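Local structure of chloramphenicol acetyltransferase (Bacteroides thetaiotaomicron, 2I9D) at residues H55-V60 with I147-T152; Y83-M88 with F105-D110; F100-F105 with A133-E138; I191-H196 with S206-K211. The protein probably transfers an acetyl group from acetyl-CoA to chloramphenicol. All coordinates share one frame; numbering follows the deposited sequence.

Interaction 1: H55-V60 with I147-T152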
loop_
_atom_site.group_PDB
_atom_site.type_symbol
_atom_site.label_atom_id
_atom_site.label_comp_id
_atom_site.label_asym_id
_atom_site.label_seq_id
_atom_site.Cartn_x
_atom_site.Cartn_y
_atom_site.Cartn_z
ATOM N N HIS A 55 -16.086 17.487 -7.759
ATOM C CA HIS A 55 -17.152 16.665 -7.174
ATOM C C HIS A 55 -16.621 15.618 -6.188
ATOM O O HIS A 55 -17.153 15.482 -5.104
ATOM C CB HIS A 55 -18.002 15.993 -8.260
ATOM C CG HIS A 55 -19.086 16.863 -8.809
ATOM N ND1 HIS A 55 -20.428 16.637 -8.553
ATOM C CD2 HIS A 55 -19.032 17.959 -9.607
ATOM C CE1 HIS A 55 -21.150 17.556 -9.170
ATOM N NE2 HIS A 55 -20.328 18.369 -9.813
ATOM N N TYR A 56 -15.583 14.869 -6.558
ATOM C CA TYR A 56 -15.017 13.908 -5.608
ATOM C C TYR A 56 -14.127 14.544 -4.547
ATOM O O TYR A 56 -14.040 14.029 -3.433
ATOM C CB TYR A 56 -14.384 12.675 -6.280
ATOM C CG TYR A 56 -13.131 12.868 -7.112
ATOM C CD1 TYR A 56 -11.879 13.154 -6.512
ATOM C CD2 TYR A 56 -13.171 12.679 -8.490
ATOM C CE1 TYR A 56 -10.716 13.289 -7.297
ATOM C CE2 TYR A 56 -12.016 12.808 -9.278
ATOM C CZ TYR A 56 -10.806 13.100 -8.678
ATOM O OH TYR A 56 -9.692 13.221 -9.468
ATOM N N LEU A 57 -13.533 15.693 -4.874
ATOM C CA LEU A 57 -12.760 16.442 -3.894
ATOM C C LEU A 57 -13.683 16.886 -2.759
ATOM O O LEU A 57 -13.349 16.756 -1.560
ATOM C CB LEU A 57 -12.043 17.637 -4.545
ATOM C CG LEU A 57 -10.904 18.277 -3.735
ATOM C CD1 LEU A 57 -9.709 17.317 -3.700
ATOM C CD2 LEU A 57 -10.454 19.649 -4.321
ATOM N N TYR A 58 -14.852 17.390 -3.136
ATOM C CA TYR A 58 -15.854 17.766 -2.153
ATOM C C TYR A 58 -16.309 16.576 -1.298
ATOM O O TYR A 58 -16.373 16.677 -0.060
ATOM C CB TYR A 58 -17.071 18.416 -2.827
ATOM C CG TYR A 58 -18.133 18.780 -1.827
ATOM C CD1 TYR A 58 -17.927 19.821 -0.934
ATOM C CD2 TYR A 58 -19.311 18.051 -1.727
ATOM C CE1 TYR A 58 -18.877 20.165 0.014
ATOM C CE2 TYR A 58 -20.286 18.390 -0.776
ATOM C CZ TYR A 58 -20.045 19.452 0.095
ATOM O OH TYR A 58 -20.976 19.823 1.043
ATOM N N ALA A 59 -16.638 15.469 -1.973
ATOM C CA ALA A 59 -17.096 14.243 -1.303
ATOM C C ALA A 59 -16.122 13.819 -0.218
ATOM O O ALA A 59 -16.529 13.497 0.903
ATOM C CB ALA A 59 -17.298 13.117 -2.315
ATOM N N VAL A 60 -14.831 13.828 -0.556
ATOM C CA VAL A 60 -13.792 13.411 0.372
ATOM C C VAL A 60 -13.678 14.417 1.530
ATOM O O VAL A 60 -13.588 14.020 2.704
ATOM C CB VAL A 60 -12.425 13.219 -0.371
ATOM C CG1 VAL A 60 -11.230 13.228 0.617
ATOM C CG2 VAL A 60 -12.434 11.955 -1.199
ATOM N N ILE A 147 -6.667 18.165 5.106
ATOM C CA ILE A 147 -6.298 16.881 4.489
ATOM C C ILE A 147 -5.727 17.251 3.137
ATOM O O ILE A 147 -5.814 18.415 2.744
ATOM C CB ILE A 147 -7.471 15.856 4.389
ATOM C CG1 ILE A 147 -8.661 16.425 3.583
ATOM C CG2 ILE A 147 -7.907 15.454 5.787
ATOM C CD1 ILE A 147 -9.748 15.359 3.208
ATOM N N LEU A 148 -5.078 16.299 2.473
ATOM C CA LEU A 148 -4.437 16.578 1.177
ATOM C C LEU A 148 -4.747 15.436 0.245
ATOM O O LEU A 148 -4.594 14.272 0.622
ATOM C CB LEU A 148 -2.910 16.774 1.299
ATOM C CG LEU A 148 -2.161 17.001 -0.037
ATOM C CD1 LEU A 148 -0.929 17.895 0.147
ATOM C CD2 LEU A 148 -1.780 15.643 -0.722
ATOM N N LEU A 149 -5.194 15.778 -0.957
ATOM C CA LEU A 149 -5.558 14.764 -1.909
ATOM C C LEU A 149 -4.842 15.044 -3.207
ATOM O O LEU A 149 -4.853 16.170 -3.720
ATOM C CB LEU A 149 -7.087 14.641 -2.095
ATOM C CG LEU A 149 -7.554 13.532 -3.060
ATOM C CD1 LEU A 149 -8.902 12.971 -2.641
ATOM C CD2 LEU A 149 -7.633 14.060 -4.522
ATOM N N SER A 150 -4.207 14.006 -3.723
ATOM C CA SER A 150 -3.485 14.082 -4.980
ATOM C C SER A 150 -4.209 13.219 -6.041
ATOM O O SER A 150 -4.445 12.045 -5.805
ATOM C CB SER A 150 -2.040 13.631 -4.747
ATOM O OG SER A 150 -1.426 13.395 -5.992
ATOM N N ALA A 151 -4.589 13.817 -7.182
ATOM C CA ALA A 151 -5.307 13.082 -8.241
ATOM C C ALA A 151 -4.381 12.498 -9.282
ATOM O O ALA A 151 -3.460 13.175 -9.734
ATOM C CB ALA A 151 -6.349 13.970 -8.930
ATOM N N THR A 152 -4.631 11.247 -9.681
ATOM C CA THR A 152 -3.978 10.708 -10.847
ATOM C C THR A 152 -5.068 10.145 -11.725
ATOM O O THR A 152 -5.316 8.924 -11.701
ATOM C CB THR A 152 -2.825 9.654 -10.540
ATOM O OG1 THR A 152 -3.380 8.470 -9.979
ATOM C CG2 THR A 152 -1.895 10.208 -9.559
#
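L149 points from its strand at the helix of 55-60 and divides its two methyl branches among three side chains there. CG is anti to the backbone N (chi1 -178°), and both methyls branch from there. L149 CD1 turns to V60 and lies 3.9 Å from V60 CG2, with V60 CG1 almost as near. L149 CD2 meets L57 instead, 3.9 Å from L57 CD1. L57 and L149 lie alongside each other with their chains running opposite ways, which brings L57 CD1 back to within 4.1 Å of L149 CB. The same L149 CD2 also stands at the edge of the Y56 ring, near its plane, 4.2 Å from Y56 CE1. This is helix-on-sheet packing within the alpha/beta fold of the chloramphenicol acetyltransferase family: the segments 55-60 and 147-151 run at 151° to each other, nearly antiparallel, on the sheet face that carries I147, L149 and A151. At the V60 end, I147 and V60 cross obliquely. I147 CG1 sits between the backbone N and the carbonyl carbon (chi1 58°), and CD1 beyond it touches V60 CG1 at 3.7 Å. At the other end the hydroxyl of Y56 rests on a methyl, with OH 3.5 Å from A151 CB. M88 of strand 87-93, touching L57, I147 and L149, and A177 of strand 174-183, touching Y56 and L149, extend the packing to the strands on either side.

Interaction 2: Y83-M88 with F105-D110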
loop_
_atom_site.group_PDB
_atom_site.type_symbol
_atom_site.label_atom_id
_atom_site.label_comp_id
_atom_site.label_asym_id
_atom_site.label_seq_id
_atom_site.Cartn_x
_atom_site.Cartn_y
_atom_site.Cartn_z
ATOM N N TYR A 83 -9.759 19.845 15.402
ATOM C CA TYR A 83 -10.121 21.057 14.643
ATOM C C TYR A 83 -11.634 21.138 14.380
ATOM O O TYR A 83 -12.262 20.124 14.103
ATOM C CB TYR A 83 -9.336 21.139 13.312
ATOM C CG TYR A 83 -7.884 21.562 13.470
ATOM C CD1 TYR A 83 -7.486 22.899 13.296
ATOM C CD2 TYR A 83 -6.912 20.637 13.824
ATOM C CE1 TYR A 83 -6.113 23.279 13.458
ATOM C CE2 TYR A 83 -5.574 21.003 13.995
ATOM C CZ TYR A 83 -5.174 22.314 13.817
ATOM O OH TYR A 83 -3.835 22.631 14.008
ATOM N N ASP A 84 -12.219 22.334 14.460
ATOM C CA ASP A 84 -13.642 22.508 14.171
ATOM C C ASP A 84 -13.877 22.106 12.729
ATOM O O ASP A 84 -14.845 21.429 12.420
ATOM C CB ASP A 84 -14.087 23.980 14.301
ATOM C CG ASP A 84 -14.116 24.506 15.765
ATOM O OD1 ASP A 84 -13.631 23.827 16.710
ATOM O OD2 ASP A 84 -14.640 25.645 15.945
ATOM N N THR A 85 -12.987 22.561 11.852
ATOM C CA THR A 85 -13.179 22.453 10.411
ATOM C C THR A 85 -11.857 22.033 9.728
ATOM O O THR A 85 -10.759 22.437 10.149
ATOM C CB THR A 85 -13.739 23.792 9.837
ATOM O OG1 THR A 85 -15.073 23.967 10.314
ATOM C CG2 THR A 85 -13.777 23.815 8.331
ATOM N N ILE A 86 -12.006 21.229 8.676
ATOM C CA ILE A 86 -10.904 20.692 7.893
ATOM C C ILE A 86 -11.015 21.223 6.469
ATOM O O ILE A 86 -12.071 21.118 5.835
ATOM C CB ILE A 86 -10.931 19.126 7.909
ATOM C CG1 ILE A 86 -10.816 18.601 9.343
ATOM C CG2 ILE A 86 -9.834 18.521 7.005
ATOM C CD1 ILE A 86 -9.602 19.114 10.135
ATOM N N ASP A 87 -9.940 21.829 5.987
ATOM C CA ASP A 87 -9.873 22.251 4.600
ATOM C C ASP A 87 -8.986 21.328 3.760
ATOM O O ASP A 87 -8.385 20.375 4.276
ATOM C CB ASP A 87 -9.402 23.694 4.490
ATOM C CG ASP A 87 -10.368 24.677 5.144
ATOM O OD1 ASP A 87 -11.610 24.506 5.044
ATOM O OD2 ASP A 87 -9.873 25.639 5.750
HETATM N N MSE A 88 -8.949 21.607 2.461
HETATM C CA MSE A 88 -8.292 20.742 1.498
HETATM C C MSE A 88 -7.029 21.389 0.941
HETATM O O MSE A 88 -7.052 22.546 0.524
HETATM C CB MSE A 88 -9.251 20.413 0.330
HETATM C CG MSE A 88 -8.621 19.632 -0.829
HETATM SE SE MSE A 88 -8.062 17.772 -0.321
HETATM C CE MSE A 88 -9.858 16.921 -0.177
ATOM N N PHE A 105 -8.135 24.740 -0.516
ATOM C CA PHE A 105 -9.550 24.911 -0.834
ATOM C C PHE A 105 -10.332 24.880 0.477
ATOM O O PHE A 105 -10.247 23.904 1.224
ATOM C CB PHE A 105 -10.076 23.805 -1.786
ATOM C CG PHE A 105 -9.339 23.731 -3.090
ATOM C CD1 PHE A 105 -9.801 24.437 -4.211
ATOM C CD2 PHE A 105 -8.155 22.978 -3.198
ATOM C CE1 PHE A 105 -9.108 24.389 -5.436
ATOM C CE2 PHE A 105 -7.453 22.931 -4.408
ATOM C CZ PHE A 105 -7.932 23.621 -5.532
ATOM N N PRO A 106 -11.073 25.960 0.778
ATOM C CA PRO A 106 -11.863 25.943 2.023
ATOM C C PRO A 106 -13.077 25.032 1.906
ATOM O O PRO A 106 -13.709 24.966 0.848
ATOM C CB PRO A 106 -12.301 27.414 2.191
ATOM C CG PRO A 106 -12.358 27.951 0.754
ATOM C CD PRO A 106 -11.192 27.236 0.043
ATOM N N TYR A 107 -13.388 24.324 2.978
ATOM C CA TYR A 107 -14.646 23.602 3.037
ATOM C C TYR A 107 -15.888 24.532 3.178
ATOM O O TYR A 107 -15.892 25.485 3.959
ATOM C CB TYR A 107 -14.606 22.569 4.159
ATOM C CG TYR A 107 -15.876 21.765 4.301
ATOM C CD1 TYR A 107 -16.334 20.937 3.265
ATOM C CD2 TYR A 107 -16.614 21.820 5.476
ATOM C CE1 TYR A 107 -17.486 20.201 3.407
ATOM C CE2 TYR A 107 -17.770 21.079 5.630
ATOM C CZ TYR A 107 -18.205 20.286 4.602
ATOM O OH TYR A 107 -19.369 19.570 4.782
ATOM N N HIS A 108 -16.929 24.241 2.404
ATOM C CA HIS A 108 -18.247 24.838 2.608
ATOM C C HIS A 108 -19.256 23.697 2.629
ATOM O O HIS A 108 -19.167 22.784 1.794
ATOM C CB HIS A 108 -18.597 25.819 1.476
ATOM C CG HIS A 108 -17.642 26.966 1.348
ATOM N ND1 HIS A 108 -17.520 27.946 2.311
ATOM C CD2 HIS A 108 -16.765 27.293 0.365
ATOM C CE1 HIS A 108 -16.601 28.821 1.936
ATOM N NE2 HIS A 108 -16.131 28.451 0.757
ATOM N N ASN A 109 -20.212 23.739 3.562
ATOM C CA ASN A 109 -21.231 22.672 3.670
ATOM C C ASN A 109 -22.215 22.631 2.482
ATOM O O ASN A 109 -22.881 21.613 2.236
ATOM C CB ASN A 109 -21.950 22.723 5.025
ATOM C CG ASN A 109 -22.853 21.497 5.282
ATOM O OD1 ASN A 109 -22.899 20.531 4.493
ATOM N ND2 ASN A 109 -23.583 21.541 6.411
ATOM N N ASP A 110 -22.266 23.723 1.729
ATOM C CA ASP A 110 -23.081 23.795 0.525
ATOM C C ASP A 110 -22.207 23.565 -0.717
ATOM O O ASP A 110 -21.296 24.351 -1.001
ATOM C CB ASP A 110 -23.809 25.154 0.473
ATOM C CG ASP A 110 -24.357 25.480 -0.909
ATOM O OD1 ASP A 110 -25.084 24.637 -1.484
ATOM O OD2 ASP A 110 -24.051 26.576 -1.432
#
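D87 accepts a nearly straight hydrogen bond from the backbone of Y107, with Y107 N 2.7 Å from D87 OD1 and an N-H...O angle of 170°. The donor stands above the carboxylate plane, 37° out of it. The other oxygen, OD2, is in a salt bridge with R104. One residue on, the main chains pair directly. M88 N donates to F105 O at 2.9 Å and F105 N to M88 O at 2.7 Å, making M88 and F105 an antiparallel hydrogen-bonded pair of a beta hairpin. The carboxylate of D87 thus holds the departing chain just past this pair. Around the polar core the packing is modest. M88, a selenomethionine, and F105 point to the same face of the sheet, with M88 CB 4.1 Å from F105 CB, before the bent chain of M88 leads away. Y107 CB lies 3.4 Å from I86 O, and T85 CG2 approaches the edge of the Y107 ring. Y107 packs on L61, R62 and N65 of helix 52-66, F105 and P106 lie on I121 of helix 111-124, and M88 meets strand 146-151 through I147 and L149.

Interaction 3: F100-F105 with A133-E138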
loop_
_atom_site.group_PDB
_atom_site.type_symbol
_atom_site.label_atom_id
_atom_site.label_comp_id
_atom_site.label_asym_id
_atom_site.label_seq_id
_atom_site.Cartn_x
_atom_site.Cartn_y
_atom_site.Cartn_z
ATOM N N PHE A 100 3.034 20.641 -10.885
ATOM C CA PHE A 100 1.806 20.971 -10.196
ATOM C C PHE A 100 2.114 22.100 -9.236
ATOM O O PHE A 100 3.269 22.350 -8.903
ATOM C CB PHE A 100 1.296 19.748 -9.416
ATOM C CG PHE A 100 2.291 19.215 -8.430
ATOM C CD1 PHE A 100 2.358 19.732 -7.140
ATOM C CD2 PHE A 100 3.176 18.202 -8.795
ATOM C CE1 PHE A 100 3.269 19.230 -6.224
ATOM C CE2 PHE A 100 4.109 17.717 -7.881
ATOM C CZ PHE A 100 4.153 18.229 -6.598
ATOM N N PHE A 101 1.064 22.768 -8.784
ATOM C CA PHE A 101 1.205 23.695 -7.691
ATOM C C PHE A 101 0.167 23.326 -6.630
ATOM O O PHE A 101 -1.041 23.251 -6.921
ATOM C CB PHE A 101 1.061 25.146 -8.225
ATOM C CG PHE A 101 1.109 26.199 -7.164
ATOM C CD1 PHE A 101 2.330 26.609 -6.623
ATOM C CD2 PHE A 101 -0.078 26.781 -6.692
ATOM C CE1 PHE A 101 2.380 27.588 -5.616
ATOM C CE2 PHE A 101 -0.042 27.781 -5.699
ATOM C CZ PHE A 101 1.193 28.174 -5.149
ATOM N N THR A 102 0.631 23.071 -5.409
ATOM C CA THR A 102 -0.281 22.765 -4.311
ATOM C C THR A 102 -0.969 24.022 -3.785
ATOM O O THR A 102 -0.320 25.051 -3.551
ATOM C CB THR A 102 0.444 22.060 -3.154
ATOM O OG1 THR A 102 1.118 20.910 -3.656
ATOM C CG2 THR A 102 -0.516 21.647 -2.033
ATOM N N THR A 103 -2.280 23.919 -3.576
ATOM C CA THR A 103 -3.061 25.039 -3.052
ATOM C C THR A 103 -4.211 24.607 -2.141
ATOM O O THR A 103 -4.589 23.431 -2.113
ATOM C CB THR A 103 -3.536 25.980 -4.206
ATOM O OG1 THR A 103 -3.858 27.274 -3.667
ATOM C CG2 THR A 103 -4.718 25.380 -4.975
ATOM N N ARG A 104 -4.744 25.572 -1.393
ATOM C CA ARG A 104 -5.767 25.334 -0.361
ATOM C C ARG A 104 -7.199 25.631 -0.850
ATOM O O ARG A 104 -7.435 26.647 -1.501
ATOM C CB ARG A 104 -5.461 26.164 0.883
ATOM C CG ARG A 104 -6.362 25.863 2.097
ATOM C CD ARG A 104 -5.858 26.594 3.377
ATOM N NE ARG A 104 -6.798 26.419 4.480
ATOM C CZ ARG A 104 -6.465 26.327 5.773
ATOM N NH1 ARG A 104 -5.195 26.378 6.171
ATOM N NH2 ARG A 104 -7.416 26.153 6.677
ATOM N N PHE A 105 -8.135 24.740 -0.516
ATOM C CA PHE A 105 -9.550 24.911 -0.834
ATOM C C PHE A 105 -10.332 24.880 0.477
ATOM O O PHE A 105 -10.247 23.904 1.224
ATOM C CB PHE A 105 -10.076 23.805 -1.786
ATOM C CG PHE A 105 -9.339 23.731 -3.090
ATOM C CD1 PHE A 105 -9.801 24.437 -4.211
ATOM C CD2 PHE A 105 -8.155 22.978 -3.198
ATOM C CE1 PHE A 105 -9.108 24.389 -5.436
ATOM C CE2 PHE A 105 -7.453 22.931 -4.408
ATOM C CZ PHE A 105 -7.932 23.621 -5.532
ATOM N N ALA A 133 5.193 25.071 -1.585
ATOM C CA ALA A 133 5.003 26.312 -0.831
ATOM C C ALA A 133 3.778 26.234 0.073
ATOM O O ALA A 133 3.883 26.539 1.249
ATOM C CB ALA A 133 4.922 27.533 -1.778
ATOM N N ALA A 134 2.629 25.808 -0.465
ATOM C CA ALA A 134 1.381 25.746 0.321
ATOM C C ALA A 134 1.480 24.838 1.543
ATOM O O ALA A 134 1.005 25.180 2.633
ATOM C CB ALA A 134 0.202 25.314 -0.562
ATOM N N GLU A 135 2.114 23.686 1.380
ATOM C CA GLU A 135 2.322 22.803 2.534
ATOM C C GLU A 135 3.292 23.401 3.562
ATOM O O GLU A 135 3.085 23.257 4.762
ATOM C CB GLU A 135 2.818 21.413 2.090
ATOM C CG GLU A 135 1.848 20.662 1.174
ATOM C CD GLU A 135 2.054 19.158 1.241
ATOM O OE1 GLU A 135 1.922 18.587 2.361
ATOM O OE2 GLU A 135 2.350 18.554 0.181
ATOM N N ASN A 136 4.365 24.040 3.102
ATOM C CA ASN A 136 5.342 24.555 4.052
ATOM C C ASN A 136 4.818 25.785 4.792
ATOM O O ASN A 136 5.184 26.040 5.939
ATOM C CB ASN A 136 6.724 24.768 3.408
ATOM C CG ASN A 136 7.510 23.457 3.258
ATOM O OD1 ASN A 136 7.054 22.396 3.674
ATOM N ND2 ASN A 136 8.674 23.527 2.663
ATOM N N GLU A 137 3.909 26.499 4.135
ATOM C CA GLU A 137 3.166 27.586 4.738
ATOM C C GLU A 137 2.263 27.095 5.873
ATOM O O GLU A 137 2.281 27.664 6.963
ATOM C CB GLU A 137 2.365 28.328 3.675
ATOM C CG GLU A 137 1.521 29.444 4.266
ATOM C CD GLU A 137 0.863 30.274 3.206
ATOM O OE1 GLU A 137 -0.173 29.839 2.659
ATOM O OE2 GLU A 137 1.378 31.377 2.920
ATOM N N GLU A 138 1.506 26.022 5.644
ATOM C CA GLU A 138 0.648 25.480 6.695
ATOM C C GLU A 138 1.452 24.937 7.878
ATOM O O GLU A 138 1.063 25.127 9.036
ATOM C CB GLU A 138 -0.326 24.425 6.140
ATOM C CG GLU A 138 -1.107 24.917 4.945
ATOM C CD GLU A 138 -2.024 26.114 5.263
ATOM O OE1 GLU A 138 -2.124 26.498 6.446
ATOM O OE2 GLU A 138 -2.653 26.660 4.327
HETATM O O HOH W 1 2.373 25.080 -3.206
HETATM O O HOH W 2 1.299 18.481 -2.373
#
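R104 reaches E138 with a straight side chain, its CB directed at the helix and CG anti to the backbone N (chi1 -173°). CG passes M88 O, and CD comes next, 3.3 Å from E138 OE2. At the tip, NH1 meets both carboxylate oxygens: R104 NH1 is 3.1 Å from E138 OE1 and donates to E138 OE2 at 3.2 Å, forming a salt bridge. The acceptor lies in the guanidinium plane, but the donor stands 49° out of the carboxylate plane, the two groups being strongly twisted against each other. NH1 has a second acidic partner in D143, and NH2 pairs with D87. Nearer the start of the helix, T102 CG2 packs 4.0 Å from A134 CB, and water 1 lies 2.7 Å from T102 O and accepts from A134 N at 2.8 Å. Water 2 donates to T102 OG1 and to E135 OE2, each at 2.8 Å; T102 OG1 also bonds P131 O, and E135 OE1 bonds Y172. Strand 100-105 is the outermost strand of the sheet within the chain, beside strand 87-93. T102 and R104 face helix 133-141, whereas T103 and F105 pack on helix 111-124.

Interaction 4: I191-H196 with S206-K211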
loop_
_atom_site.group_PDB
_atom_site.type_symbol
_atom_site.label_atom_id
_atom_site.label_comp_id
_atom_site.label_asym_id
_atom_site.label_seq_id
_atom_site.Cartn_x
_atom_site.Cartn_y
_atom_site.Cartn_z
ATOM N N ILE A 191 -9.482 5.145 -4.103
ATOM C CA ILE A 191 -9.047 6.182 -3.184
ATOM C C ILE A 191 -8.215 5.535 -2.092
ATOM O O ILE A 191 -8.670 4.626 -1.408
ATOM C CB ILE A 191 -10.226 7.023 -2.619
ATOM C CG1 ILE A 191 -11.065 7.646 -3.772
ATOM C CG2 ILE A 191 -9.714 8.097 -1.620
ATOM C CD1 ILE A 191 -12.306 8.381 -3.350
ATOM N N ALA A 192 -6.969 5.996 -1.990
ATOM C CA ALA A 192 -6.003 5.557 -1.013
ATOM C C ALA A 192 -5.900 6.644 0.063
ATOM O O ALA A 192 -6.164 7.834 -0.205
ATOM C CB ALA A 192 -4.658 5.342 -1.686
HETATM N N MSE A 193 -5.533 6.241 1.277
HETATM C CA MSE A 193 -5.280 7.199 2.327
HETATM C C MSE A 193 -4.344 6.673 3.408
HETATM O O MSE A 193 -4.259 5.479 3.646
HETATM C CB MSE A 193 -6.595 7.721 2.929
HETATM C CG MSE A 193 -7.413 6.684 3.672
HETATM SE SE MSE A 193 -9.209 7.340 4.257
HETATM C CE MSE A 193 -8.720 9.182 4.853
ATOM N N THR A 194 -3.643 7.608 4.047
ATOM C CA THR A 194 -2.726 7.329 5.133
ATOM C C THR A 194 -3.146 8.128 6.371
ATOM O O THR A 194 -3.240 9.346 6.338
ATOM C CB THR A 194 -1.285 7.617 4.697
ATOM O OG1 THR A 194 -0.971 6.711 3.656
ATOM C CG2 THR A 194 -0.259 7.426 5.836
ATOM N N ILE A 195 -3.458 7.418 7.445
ATOM C CA ILE A 195 -3.971 8.063 8.642
ATOM C C ILE A 195 -3.135 7.634 9.849
ATOM O O ILE A 195 -2.305 6.739 9.727
ATOM C CB ILE A 195 -5.554 7.857 8.836
ATOM C CG1 ILE A 195 -5.995 6.378 8.711
ATOM C CG2 ILE A 195 -6.340 8.734 7.816
ATOM C CD1 ILE A 195 -5.413 5.414 9.752
ATOM N N HIS A 196 -3.316 8.305 10.987
ATOM C CA HIS A 196 -2.635 7.905 12.218
ATOM C C HIS A 196 -3.559 6.918 12.933
ATOM O O HIS A 196 -4.694 7.255 13.216
ATOM C CB HIS A 196 -2.396 9.138 13.101
ATOM C CG HIS A 196 -1.451 8.903 14.228
ATOM N ND1 HIS A 196 -1.748 8.076 15.288
ATOM C CD2 HIS A 196 -0.225 9.420 14.484
ATOM C CE1 HIS A 196 -0.732 8.057 16.129
ATOM N NE2 HIS A 196 0.193 8.886 15.678
ATOM N N SER A 206 -14.255 2.473 7.399
ATOM C CA SER A 206 -15.499 1.934 6.834
ATOM C C SER A 206 -16.544 3.039 6.612
ATOM O O SER A 206 -17.074 3.189 5.510
ATOM C CB SER A 206 -16.053 0.871 7.778
ATOM O OG SER A 206 -16.704 -0.142 7.079
ATOM N N LEU A 207 -16.803 3.835 7.656
ATOM C CA LEU A 207 -17.739 4.972 7.572
ATOM C C LEU A 207 -17.287 6.055 6.630
ATOM O O LEU A 207 -18.122 6.663 5.947
ATOM C CB LEU A 207 -17.933 5.651 8.939
ATOM C CG LEU A 207 -18.276 4.917 10.221
ATOM C CD1 LEU A 207 -18.531 5.962 11.315
ATOM C CD2 LEU A 207 -19.492 3.971 10.039
ATOM N N PHE A 208 -15.979 6.350 6.620
ATOM C CA PHE A 208 -15.433 7.307 5.631
ATOM C C PHE A 208 -15.763 6.919 4.189
ATOM O O PHE A 208 -16.364 7.698 3.453
ATOM C CB PHE A 208 -13.922 7.480 5.800
ATOM C CG PHE A 208 -13.323 8.486 4.867
ATOM C CD1 PHE A 208 -13.275 9.835 5.220
ATOM C CD2 PHE A 208 -12.781 8.084 3.655
ATOM C CE1 PHE A 208 -12.707 10.774 4.372
ATOM C CE2 PHE A 208 -12.209 9.006 2.783
ATOM C CZ PHE A 208 -12.184 10.365 3.143
ATOM N N TYR A 209 -15.373 5.718 3.790
ATOM C CA TYR A 209 -15.630 5.243 2.437
ATOM C C TYR A 209 -17.130 5.114 2.084
ATOM O O TYR A 209 -17.548 5.483 0.970
ATOM C CB TYR A 209 -14.896 3.910 2.202
ATOM C CG TYR A 209 -13.403 4.071 1.950
ATOM C CD1 TYR A 209 -12.458 3.710 2.924
ATOM C CD2 TYR A 209 -12.931 4.588 0.730
ATOM C CE1 TYR A 209 -11.103 3.847 2.684
ATOM C CE2 TYR A 209 -11.557 4.737 0.497
ATOM C CZ TYR A 209 -10.658 4.368 1.478
ATOM O OH TYR A 209 -9.315 4.496 1.241
ATOM N N LYS A 210 -17.926 4.580 3.025
ATOM C CA LYS A 210 -19.381 4.547 2.881
ATOM C C LYS A 210 -19.879 5.961 2.581
ATOM O O LYS A 210 -20.579 6.187 1.591
ATOM C CB LYS A 210 -20.047 3.977 4.147
ATOM C CG LYS A 210 -21.563 3.876 4.088
ATOM C CD LYS A 210 -22.005 2.813 3.074
ATOM C CE LYS A 210 -23.558 2.736 2.906
ATOM N NZ LYS A 210 -23.933 1.767 1.798
ATOM N N LYS A 211 -19.461 6.912 3.409
ATOM C CA LYS A 211 -19.837 8.319 3.264
ATOM C C LYS A 211 -19.417 8.956 1.917
ATOM O O LYS A 211 -20.232 9.583 1.252
ATOM C CB LYS A 211 -19.290 9.098 4.449
ATOM C CG LYS A 211 -20.019 10.396 4.750
ATOM C CD LYS A 211 -19.515 11.019 6.061
ATOM C CE LYS A 211 -20.319 10.545 7.288
ATOM N NZ LYS A 211 -21.632 11.234 7.352
#
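M193, a selenomethionine, meets F208 tip to tip in the closely packed part of this buried contact. Its CG is placed between the backbone N and the carbonyl carbon (chi1 66°), and the bend at chi3 lays CE over one face of the F208 ring, 4.1 Å from the ring centre in a CH-pi contact. SE approaches the same ring obliquely, 3.7 Å from F208 CD2, a Met-aromatic contact. A more distant one joins SE to Y209, 4.9 Å from that ring's centre. In the same close packing Y209 runs alongside M193 the other way, and its hydroxyl donates a hydrogen bond to the backbone, Y209 OH 2.7 Å from I191 O. The donor stands 44° out of the carbonyl plane, and Y209 CE2 lies 4.1 Å from I191 CB. The contact is looser beyond M193, where the strand runs away from this part of the helix and I195 packs on L205. L207 and K210 are exposed to solvent; K211, partly exposed, forms a salt bridge with E66. L155 of the third subunit packs on S206 and Y209. Strand and helix form a beta-alpha unit in which helix 202-216 folds back over strand 186-196, at 147° between the two segments; the family's HxxxDG motif spans the connection and the first residue of the helix, with the predicted proton acceptor H197 about 12 Å from M193, side chain to side chain.

How the interactions relate
From the N terminus, helix 52-66 opens interaction 1, which closes only when strand 146-151 is reached. Interactions 2 and 3 are both nested inside that loop. They cross each other: 83-88 is followed by 100-105 before either pairing is complete, and F105 belongs to both. Interaction 2 closes the hairpin of strands 87-93 and 100-105, and interaction 3 ties the second of these strands to helix 133-141, with the D87-R104 salt bridge linking the two contacts. Interaction 4 follows in series, near the C terminus, where helix 202-216 returns over strand 186-196. Interactions 1 and 4 touch through V60 with F208 and I191, and all four contacts reach the same mixed sheet.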